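Local coordinates for protein ferritin (Mycoplasma penetrans, PDB 7DIE) that probably oxidises and stores iron, binding ferric ions within a 24-subunit ferritin cage whose B-channels serve as the pathway for ferrous iron uptake, at residues A[28-33]-A[96-101]; A[40-45]-A[154-159]; A[46-51]-A[140-145]. All coordinates share one frame; numbering follows the deposited sequence.

Contact 1: A[28-33]-A[96-101]; sequences NLYFHL and DAALKM
L29, Y30 and L33 of helix 10-39 pack against A97, A98 and M101 of helix 91-118 inside the four-helix bundle of the ferritin fold. The two short axes run antiparallel, 169° between their N-to-C directions and 10.6 Å apart at closest approach. The closest contact between the segments is CD2 of L29 on CB of M101 at 3.5 Å, tighter than usual van der Waals contact. The two side chains slide past each other in opposite directions, and each has CG anti to its backbone N (chi1 177° for L29, 176° for M101). CB and CG of M101 do the touching; bends at chi2 and chi3 then turn SD and CE away from 28-33, and the side chain also packs on C25 and A26 of helix 10-39. L33, with CG anti to its carbonyl carbon, lays CD1 against CB of A98 at 3.9 Å, with CB of A97 more distant at 4.5 Å. Y30, its CG likewise anti to the carbonyl carbon, reaches across with its ring: CE1 lies 4.1 Å from the same CB of A98, and the ring crosses M101 obliquely. Further out, F49 of helix 43-70 packs on A98 and I142 of helix 122-150 on Y30, so all four long helices meet here. The side chains of the iron-binding D138 and D55 are about 7 and 8 Å from that of Y30. The phenol is fixed by a hydrogen bond to OE1 of E102, one residue beyond the segment, while its OH sits 3.9 Å from CG of M101.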
loop_
_atom_site.group_PDB
_atom_site.type_symbol
_atom_site.label_atom_id
_atom_site.label_comp_id
_atom_site.label_asym_id
_atom_site.label_seq_id
_atom_site.Cartn_x
_atom_site.Cartn_y
_atom_site.Cartn_z
ATOM N N ASN A 28 -31.123 21.930 -31.203
ATOM C CA ASN A 28 -32.518 21.563 -31.422
ATOM C C ASN A 28 -32.682 20.701 -32.660
ATOM O O ASN A 28 -33.435 19.723 -32.645
ATOM C CB ASN A 28 -33.379 22.827 -31.539
ATOM C CG ASN A 28 -33.634 23.472 -30.191
ATOM O OD1 ASN A 28 -33.582 22.793 -29.167
ATOM N ND2 ASN A 28 -33.928 24.780 -30.181
ATOM N N LEU A 29 -32.012 21.064 -33.753
ATOM C CA LEU A 29 -32.081 20.240 -34.958
ATOM C C LEU A 29 -31.489 18.858 -34.713
ATOM O O LEU A 29 -32.075 17.837 -35.114
ATOM C CB LEU A 29 -31.371 20.938 -36.128
ATOM C CG LEU A 29 -31.358 20.054 -37.385
ATOM C CD1 LEU A 29 -32.776 19.866 -37.956
ATOM C CD2 LEU A 29 -30.409 20.584 -38.450
ATOM N N TYR A 30 -30.344 18.793 -34.025
ATOM C CA TYR A 30 -29.681 17.499 -33.838
ATOM C C TYR A 30 -30.508 16.565 -32.959
ATOM O O TYR A 30 -30.550 15.350 -33.202
ATOM C CB TYR A 30 -28.266 17.694 -33.260
ATOM C CG TYR A 30 -27.363 18.493 -34.183
ATOM C CD1 TYR A 30 -27.639 18.570 -35.548
ATOM C CD2 TYR A 30 -26.258 19.204 -33.695
ATOM C CE1 TYR A 30 -26.833 19.321 -36.412
ATOM C CE2 TYR A 30 -25.441 19.958 -34.552
ATOM C CZ TYR A 30 -25.747 20.011 -35.915
ATOM O OH TYR A 30 -24.976 20.748 -36.792
ATOM N N PHE A 31 -31.178 17.094 -31.935
ATOM C CA PHE A 31 -32.033 16.211 -31.145
ATOM C C PHE A 31 -33.221 15.728 -31.972
ATOM O O PHE A 31 -33.643 14.574 -31.847
ATOM C CB PHE A 31 -32.489 16.919 -29.863
ATOM C CG PHE A 31 -31.370 17.134 -28.871
ATOM C CD1 PHE A 31 -30.598 16.063 -28.437
ATOM C CD2 PHE A 31 -31.077 18.404 -28.399
ATOM C CE1 PHE A 31 -29.560 16.244 -27.525
ATOM C CE2 PHE A 31 -30.040 18.604 -27.498
ATOM C CZ PHE A 31 -29.277 17.512 -27.056
ATOM N N HIS A 32 -33.781 16.600 -32.819
ATOM C CA HIS A 32 -34.803 16.154 -33.766
ATOM C C HIS A 32 -34.253 15.065 -34.687
ATOM O O HIS A 32 -34.858 13.990 -34.842
ATOM C CB HIS A 32 -35.314 17.354 -34.579
ATOM C CG HIS A 32 -36.196 16.976 -35.729
ATOM N ND1 HIS A 32 -37.466 16.455 -35.562
ATOM C CD2 HIS A 32 -35.987 17.037 -37.066
ATOM C CE1 HIS A 32 -37.995 16.211 -36.749
ATOM N NE2 HIS A 32 -37.126 16.566 -37.676
ATOM N N LEU A 33 -33.089 15.320 -35.288
ATOM C CA LEU A 33 -32.488 14.367 -36.218
ATOM C C LEU A 33 -32.112 13.062 -35.526
ATOM O O LEU A 33 -32.078 12.009 -36.169
ATOM C CB LEU A 33 -31.267 15.000 -36.879
ATOM C CG LEU A 33 -31.584 16.159 -37.834
ATOM C CD1 LEU A 33 -30.337 16.572 -38.613
ATOM C CD2 LEU A 33 -32.732 15.808 -38.780
ATOM N N ASP A 96 -27.802 15.578 -44.963
ATOM C CA ASP A 96 -27.836 16.838 -45.720
ATOM C C ASP A 96 -28.236 18.002 -44.824
ATOM O O ASP A 96 -27.645 19.090 -44.873
ATOM C CB ASP A 96 -28.836 16.755 -46.886
ATOM C CG ASP A 96 -28.341 15.911 -48.049
ATOM O OD1 ASP A 96 -27.118 15.688 -48.182
ATOM O OD2 ASP A 96 -29.200 15.463 -48.843
ATOM N N ALA A 97 -29.275 17.799 -44.027
ATOM C CA ALA A 97 -29.771 18.877 -43.184
ATOM C C ALA A 97 -28.769 19.210 -42.090
ATOM O O ALA A 97 -28.568 20.385 -41.764
ATOM C CB ALA A 97 -31.121 18.487 -42.588
ATOM N N ALA A 98 -28.126 18.184 -41.517
ATOM C CA ALA A 98 -27.109 18.418 -40.494
ATOM C C ALA A 98 -25.917 19.185 -41.056
ATOM O O ALA A 98 -25.387 20.094 -40.404
ATOM C CB ALA A 98 -26.649 17.084 -39.902
ATOM N N LEU A 99 -25.458 18.811 -42.257
ATOM C CA LEU A 99 -24.337 19.519 -42.872
ATOM C C LEU A 99 -24.680 20.984 -43.132
ATOM O O LEU A 99 -23.850 21.874 -42.903
ATOM C CB LEU A 99 -23.939 18.820 -44.174
ATOM C CG LEU A 99 -22.661 19.295 -44.857
ATOM C CD1 LEU A 99 -21.466 19.064 -43.947
ATOM C CD2 LEU A 99 -22.472 18.563 -46.188
ATOM N N LYS A 100 -25.894 21.256 -43.627
ATOM C CA LYS A 100 -26.297 22.644 -43.845
ATOM C C LYS A 100 -26.320 23.420 -42.535
ATOM O O LYS A 100 -25.888 24.579 -42.476
ATOM C CB LYS A 100 -27.681 22.708 -44.502
ATOM C CG LYS A 100 -27.717 22.269 -45.945
ATOM C CD LYS A 100 -29.154 22.235 -46.469
ATOM C CE LYS A 100 -29.285 21.214 -47.596
ATOM N NZ LYS A 100 -30.691 20.768 -47.797
ATOM N N MET A 101 -26.816 22.791 -41.472
ATOM C CA MET A 101 -26.919 23.473 -40.184
ATOM C C MET A 101 -25.547 23.796 -39.619
ATOM O O MET A 101 -25.286 24.929 -39.209
ATOM C CB MET A 101 -27.695 22.603 -39.204
ATOM C CG MET A 101 -27.783 23.186 -37.807
ATOM S SD MET A 101 -29.005 24.518 -37.772
ATOM C CE MET A 101 -28.018 25.939 -37.317
#

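Contact 2: A[40-45]-A[154-159]; sequences LGYDNV and VNLINI
The turn joining helix 10-39 to helix 43-70 meets the first turn of helix 156-164, the short C-terminal helix that follows the four-helix bundle of the ferritin fold. Helix 10-39 ends in a Schellman motif at G41, whose positive phi of 103° would jam a side chain against the preceding carbonyl, and Y42 follows as N-cap of the next helix. The Y42 side chain has CG anti to its carbonyl carbon, chi1 -68°, and this swings the ring over to L156. L156 takes the other choice, CG anti to the backbone N, which carries its branch across one ring face. Its CD1 makes a CH-pi contact 4.0 Å from the centroid of the Y42 ring, 22° off the ring normal and offset toward the rim. The branch carbon itself is closer to the rim, with CG of L156 3.6 Å from CE2 of Y42. I159 comes in obliquely: its CG2, anti to the backbone N, touches CE2 of Y42 at 3.9 Å. G41 lends only backbone, its O being 3.9 Å from CD1 of L156. Outside the pair, the carboxylate of E160 accepts hydrogen bonds from the backbone N atoms of N44 and V45 at the start of helix 43-70, and I91 packs on both Y42 and V45. D43 binds Fe(3+) in a structure of this protein, its OD1 here forming a salt bridge with K38, and G41 is about 5 Å from a bound Fe(III) ion. Residues of two neighbouring subunits touch the 154-159 side. V45, with CG2 anti to its carbonyl carbon, sets that methyl 3.9 Å from CG2 of I159.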
loop_
_atom_site.group_PDB
_atom_site.type_symbol
_atom_site.label_atom_id
_atom_site.label_comp_id
_atom_site.label_asym_id
_atom_site.label_seq_id
_atom_site.Cartn_x
_atom_site.Cartn_y
_atom_site.Cartn_z
ATOM N N LEU A 40 -35.581 5.661 -38.532
ATOM C CA LEU A 40 -35.132 5.105 -39.802
ATOM C C LEU A 40 -34.294 3.850 -39.629
ATOM O O LEU A 40 -33.922 3.233 -40.632
ATOM C CB LEU A 40 -34.326 6.149 -40.583
ATOM C CG LEU A 40 -35.118 7.322 -41.164
ATOM C CD1 LEU A 40 -34.165 8.405 -41.687
ATOM C CD2 LEU A 40 -36.077 6.849 -42.252
ATOM N N GLY A 41 -33.982 3.463 -38.393
ATOM C CA GLY A 41 -33.226 2.252 -38.137
ATOM C C GLY A 41 -31.767 2.452 -37.792
ATOM O O GLY A 41 -31.030 1.462 -37.720
ATOM N N TYR A 42 -31.328 3.692 -37.569
ATOM C CA TYR A 42 -29.912 4.027 -37.383
ATOM C C TYR A 42 -29.673 4.419 -35.927
ATOM O O TYR A 42 -29.590 5.597 -35.589
ATOM C CB TYR A 42 -29.499 5.149 -38.341
ATOM C CG TYR A 42 -29.502 4.699 -39.790
ATOM C CD1 TYR A 42 -30.667 4.749 -40.561
ATOM C CD2 TYR A 42 -28.344 4.209 -40.378
ATOM C CE1 TYR A 42 -30.661 4.323 -41.892
ATOM C CE2 TYR A 42 -28.330 3.786 -41.693
ATOM C CZ TYR A 42 -29.480 3.835 -42.442
ATOM O OH TYR A 42 -29.424 3.402 -43.749
ATOM N N ASP A 43 -29.540 3.403 -35.063
ATOM C CA ASP A 43 -29.319 3.644 -33.634
ATOM C C ASP A 43 -28.022 4.426 -33.364
ATOM O O ASP A 43 -27.997 5.307 -32.495
ATOM C CB ASP A 43 -29.303 2.302 -32.895
ATOM C CG ASP A 43 -29.228 2.459 -31.386
ATOM O OD1 ASP A 43 -30.247 2.854 -30.781
ATOM O OD2 ASP A 43 -28.158 2.169 -30.800
ATOM N N ASN A 44 -26.932 4.105 -34.071
ATOM C CA ASN A 44 -25.656 4.775 -33.805
ATOM C C ASN A 44 -25.628 6.187 -34.386
ATOM O O ASN A 44 -25.066 7.105 -33.776
ATOM C CB ASN A 44 -24.495 3.953 -34.352
ATOM C CG ASN A 44 -24.119 2.800 -33.445
ATOM O OD1 ASN A 44 -24.415 2.814 -32.251
ATOM N ND2 ASN A 44 -23.483 1.784 -34.011
ATOM N N VAL A 45 -26.196 6.380 -35.577
ATOM C CA VAL A 45 -26.336 7.740 -36.090
ATOM C C VAL A 45 -27.184 8.569 -35.132
ATOM O O VAL A 45 -26.889 9.738 -34.865
ATOM C CB VAL A 45 -26.934 7.728 -37.509
ATOM C CG1 VAL A 45 -27.085 9.170 -38.012
ATOM C CG2 VAL A 45 -26.045 6.936 -38.450
ATOM N N VAL A 154 -22.751 1.462 -49.930
ATOM C CA VAL A 154 -22.700 1.162 -48.498
ATOM C C VAL A 154 -24.090 0.711 -48.077
ATOM O O VAL A 154 -25.092 1.073 -48.704
ATOM C CB VAL A 154 -22.228 2.370 -47.657
ATOM C CG1 VAL A 154 -20.869 2.874 -48.143
ATOM C CG2 VAL A 154 -23.234 3.483 -47.716
ATOM N N ASN A 155 -24.167 -0.061 -47.009
ATOM C CA ASN A 155 -25.425 -0.527 -46.486
ATOM C C ASN A 155 -25.657 -0.020 -45.066
ATOM O O ASN A 155 -24.797 0.569 -44.503
ATOM C CB ASN A 155 -25.576 -2.023 -46.596
ATOM C CG ASN A 155 -24.534 -2.778 -45.832
ATOM O OD1 ASN A 155 -24.005 -3.734 -46.315
ATOM N ND2 ASN A 155 -24.281 -2.377 -44.656
ATOM N N LEU A 156 -26.828 -0.253 -44.517
ATOM C CA LEU A 156 -27.145 0.301 -43.198
ATOM C C LEU A 156 -26.158 -0.184 -42.150
ATOM O O LEU A 156 -25.813 0.552 -41.215
ATOM C CB LEU A 156 -28.574 -0.076 -42.800
ATOM C CG LEU A 156 -29.095 0.275 -41.396
ATOM C CD1 LEU A 156 -30.598 0.489 -41.423
ATOM C CD2 LEU A 156 -28.748 -0.833 -40.382
ATOM N N ILE A 157 -25.730 -1.443 -42.259
ATOM C CA ILE A 157 -24.813 -1.980 -41.262
ATOM C C ILE A 157 -23.445 -1.310 -41.374
ATOM O O ILE A 157 -22.826 -0.972 -40.356
ATOM C CB ILE A 157 -24.737 -3.511 -41.389
ATOM C CG1 ILE A 157 -26.096 -4.131 -41.019
ATOM C CG2 ILE A 157 -23.666 -4.072 -40.465
ATOM C CD1 ILE A 157 -26.105 -5.654 -41.116
ATOM N N ASN A 158 -22.976 -1.048 -42.565
ATOM C CA ASN A 158 -21.723 -0.371 -42.746
ATOM C C ASN A 158 -21.772 1.005 -42.070
ATOM O O ASN A 158 -20.903 1.366 -41.354
ATOM C CB ASN A 158 -21.425 -0.135 -44.224
ATOM C CG ASN A 158 -21.244 -1.401 -45.030
ATOM O OD1 ASN A 158 -20.741 -2.398 -44.568
ATOM N ND2 ASN A 158 -21.594 -1.312 -46.259
ATOM N N ILE A 159 -22.823 1.753 -42.347
ATOM C CA ILE A 159 -22.976 3.092 -41.784
ATOM C C ILE A 159 -22.994 3.022 -40.267
ATOM O O ILE A 159 -22.290 3.775 -39.581
ATOM C CB ILE A 159 -24.260 3.748 -42.330
ATOM C CG1 ILE A 159 -24.101 4.079 -43.818
ATOM C CG2 ILE A 159 -24.653 4.988 -41.508
ATOM C CD1 ILE A 159 -25.438 4.394 -44.491
#

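Contact 3: A[46-51]-A[140-145]; sequences AAFFVK and EEISDV. With FE (Fe (III) ion), chain N.
Apolar contacts dominate this antiparallel pairing in the ferritin four-helix bundle, where the short axes lie 12.0 Å apart at closest approach, 168° between their directions. F48, with CG anti to its backbone N, points its ring tip to tip at V145, whose CG2 makes a CH-pi contact over one face, 3.9 Å from the ring centroid and 19° off the normal. At the ring edge, near its plane, CZ of F48 lies 4.1 Å from CG1 of I142. The charged component is slight: the extended K51 chain brings NZ 3.9 Å from OE2 of E141, a long salt bridge. Both ends have stronger partners in K166, whose backbone O takes a hydrogen bond from K51 NZ and whose NZ pairs with OE1 of E141. E140, E141 and D144 are all iron-binding positions of this protein; here, on a different flank of helix 122-150, OD1 of D144 coordinates Fe(III) at 1.9 Å alongside two waters. That same oxygen is hydrogen-bonded to K38 of a neighbouring subunit. V163 of helix 156-164 packs on both F48 and V145, while I142 continues to Y30 on helix 10-39 and E102 on helix 91-118.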
loop_
_atom_site.group_PDB
_atom_site.type_symbol
_atom_site.label_atom_id
_atom_site.label_comp_id
_atom_site.label_asym_id
_atom_site.label_seq_id
_atom_site.Cartn_x
_atom_site.Cartn_y
_atom_site.Cartn_z
ATOM N N ALA A 46 -28.242 7.968 -34.581
ATOM C CA ALA A 46 -29.066 8.680 -33.603
ATOM C C ALA A 46 -28.240 9.095 -32.388
ATOM O O ALA A 46 -28.337 10.232 -31.911
ATOM C CB ALA A 46 -30.242 7.794 -33.181
ATOM N N ALA A 47 -27.410 8.181 -31.876
ATOM C CA ALA A 47 -26.562 8.496 -30.723
ATOM C C ALA A 47 -25.541 9.570 -31.063
ATOM O O ALA A 47 -25.203 10.413 -30.221
ATOM C CB ALA A 47 -25.855 7.226 -30.239
ATOM N N PHE A 48 -25.019 9.536 -32.288
ATOM C CA PHE A 48 -24.142 10.599 -32.767
ATOM C C PHE A 48 -24.818 11.962 -32.677
ATOM O O PHE A 48 -24.207 12.948 -32.246
ATOM C CB PHE A 48 -23.728 10.288 -34.207
ATOM C CG PHE A 48 -23.006 11.406 -34.895
ATOM C CD1 PHE A 48 -21.653 11.623 -34.664
ATOM C CD2 PHE A 48 -23.670 12.218 -35.802
ATOM C CE1 PHE A 48 -20.976 12.666 -35.304
ATOM C CE2 PHE A 48 -23.001 13.266 -36.445
ATOM C CZ PHE A 48 -21.654 13.489 -36.191
ATOM N N PHE A 49 -26.070 12.049 -33.120
ATOM C CA PHE A 49 -26.750 13.337 -33.058
ATOM C C PHE A 49 -27.013 13.747 -31.619
ATOM O O PHE A 49 -26.947 14.936 -31.291
ATOM C CB PHE A 49 -28.039 13.296 -33.871
ATOM C CG PHE A 49 -27.810 13.534 -35.329
ATOM C CD1 PHE A 49 -27.245 14.731 -35.767
ATOM C CD2 PHE A 49 -28.112 12.554 -36.263
ATOM C CE1 PHE A 49 -27.007 14.944 -37.121
ATOM C CE2 PHE A 49 -27.882 12.762 -37.622
ATOM C CZ PHE A 49 -27.327 13.959 -38.050
ATOM N N VAL A 50 -27.294 12.786 -30.736
ATOM C CA VAL A 50 -27.452 13.151 -29.329
ATOM C C VAL A 50 -26.147 13.724 -28.791
ATOM O O VAL A 50 -26.142 14.710 -28.041
ATOM C CB VAL A 50 -27.921 11.940 -28.498
ATOM C CG1 VAL A 50 -27.859 12.287 -27.017
ATOM C CG2 VAL A 50 -29.348 11.558 -28.879
ATOM N N LYS A 51 -25.024 13.109 -29.162
ATOM C CA LYS A 51 -23.728 13.613 -28.719
ATOM C C LYS A 51 -23.479 15.018 -29.248
ATOM O O LYS A 51 -23.024 15.895 -28.504
ATOM C CB LYS A 51 -22.622 12.668 -29.171
ATOM C CG LYS A 51 -21.204 13.146 -28.808
ATOM C CD LYS A 51 -20.141 12.304 -29.508
ATOM C CE LYS A 51 -18.764 12.974 -29.445
ATOM N NZ LYS A 51 -17.661 12.092 -29.973
ATOM N N GLU A 140 -16.217 19.131 -39.294
ATOM C CA GLU A 140 -15.538 17.922 -39.755
ATOM C C GLU A 140 -16.283 16.665 -39.330
ATOM O O GLU A 140 -16.401 15.713 -40.110
ATOM C CB GLU A 140 -14.103 17.873 -39.232
ATOM C CG GLU A 140 -13.340 16.664 -39.768
ATOM C CD GLU A 140 -11.932 16.566 -39.220
ATOM O OE1 GLU A 140 -11.763 16.571 -37.986
ATOM O OE2 GLU A 140 -10.992 16.504 -40.031
ATOM N N GLU A 141 -16.762 16.631 -38.085
ATOM C CA GLU A 141 -17.479 15.460 -37.584
ATOM C C GLU A 141 -18.736 15.190 -38.398
ATOM O O GLU A 141 -19.008 14.051 -38.789
ATOM C CB GLU A 141 -17.850 15.669 -36.111
ATOM C CG GLU A 141 -16.696 15.462 -35.147
ATOM C CD GLU A 141 -16.827 14.139 -34.398
ATOM O OE1 GLU A 141 -16.298 13.114 -34.882
ATOM O OE2 GLU A 141 -17.485 14.122 -33.335
ATOM N N ILE A 142 -19.540 16.223 -38.629
ATOM C CA ILE A 142 -20.760 16.024 -39.403
ATOM C C ILE A 142 -20.419 15.708 -40.852
ATOM O O ILE A 142 -21.025 14.819 -41.470
ATOM C CB ILE A 142 -21.659 17.259 -39.259
ATOM C CG1 ILE A 142 -22.301 17.202 -37.873
ATOM C CG2 ILE A 142 -22.723 17.295 -40.373
ATOM C CD1 ILE A 142 -22.871 18.477 -37.419
ATOM N N SER A 143 -19.424 16.407 -41.400
ATOM C CA SER A 143 -18.940 16.140 -42.755
ATOM C C SER A 143 -18.480 14.694 -42.928
ATOM O O SER A 143 -18.752 14.068 -43.965
ATOM C CB SER A 143 -17.802 17.109 -43.081
ATOM O OG SER A 143 -17.423 17.017 -44.440
ATOM N N ASP A 144 -17.787 14.139 -41.929
ATOM C CA ASP A 144 -17.342 12.749 -42.037
ATOM C C ASP A 144 -18.533 11.798 -42.133
ATOM O O ASP A 144 -18.541 10.874 -42.959
ATOM C CB ASP A 144 -16.452 12.378 -40.845
ATOM C CG ASP A 144 -15.057 12.994 -40.929
ATOM O OD1 ASP A 144 -14.720 13.619 -41.953
ATOM O OD2 ASP A 144 -14.299 12.878 -39.950
ATOM N N VAL A 145 -19.551 12.004 -41.292
ATOM C CA VAL A 145 -20.722 11.126 -41.317
ATOM C C VAL A 145 -21.525 11.335 -42.601
ATOM O O VAL A 145 -22.066 10.382 -43.170
ATOM C CB VAL A 145 -21.581 11.339 -40.056
ATOM C CG1 VAL A 145 -22.814 10.436 -40.080
ATOM C CG2 VAL A 145 -20.746 11.050 -38.805
HETATM FE FE FE N . -13.678 13.296 -43.474
HETATM O O HOH W 1 -15.132 13.690 -45.197
HETATM O O HOH W 2 -13.187 11.477 -43.616
#

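Overall arrangement
From the N terminus, helix 10-39 supplies the first segment of contact 1, 28-33, and the chain passes through 40-45 and 46-51 before helix 91-118 returns with 96-101 to close contact 1. Segment 140-145 of helix 122-150 then closes contact 3, and 154-159 closes contact 2 last. Contact 3 is therefore nested within contact 2, whereas contact 1 crosses both. Contacts 1 and 3 have centres about 10 Å apart and touch directly, O of Y30 lying 3.3 Å from CB of F49, so together they tie the four long helices. Contact 2, centred about 17 Å from contact 1, joins helix 156-164 to the bundle end.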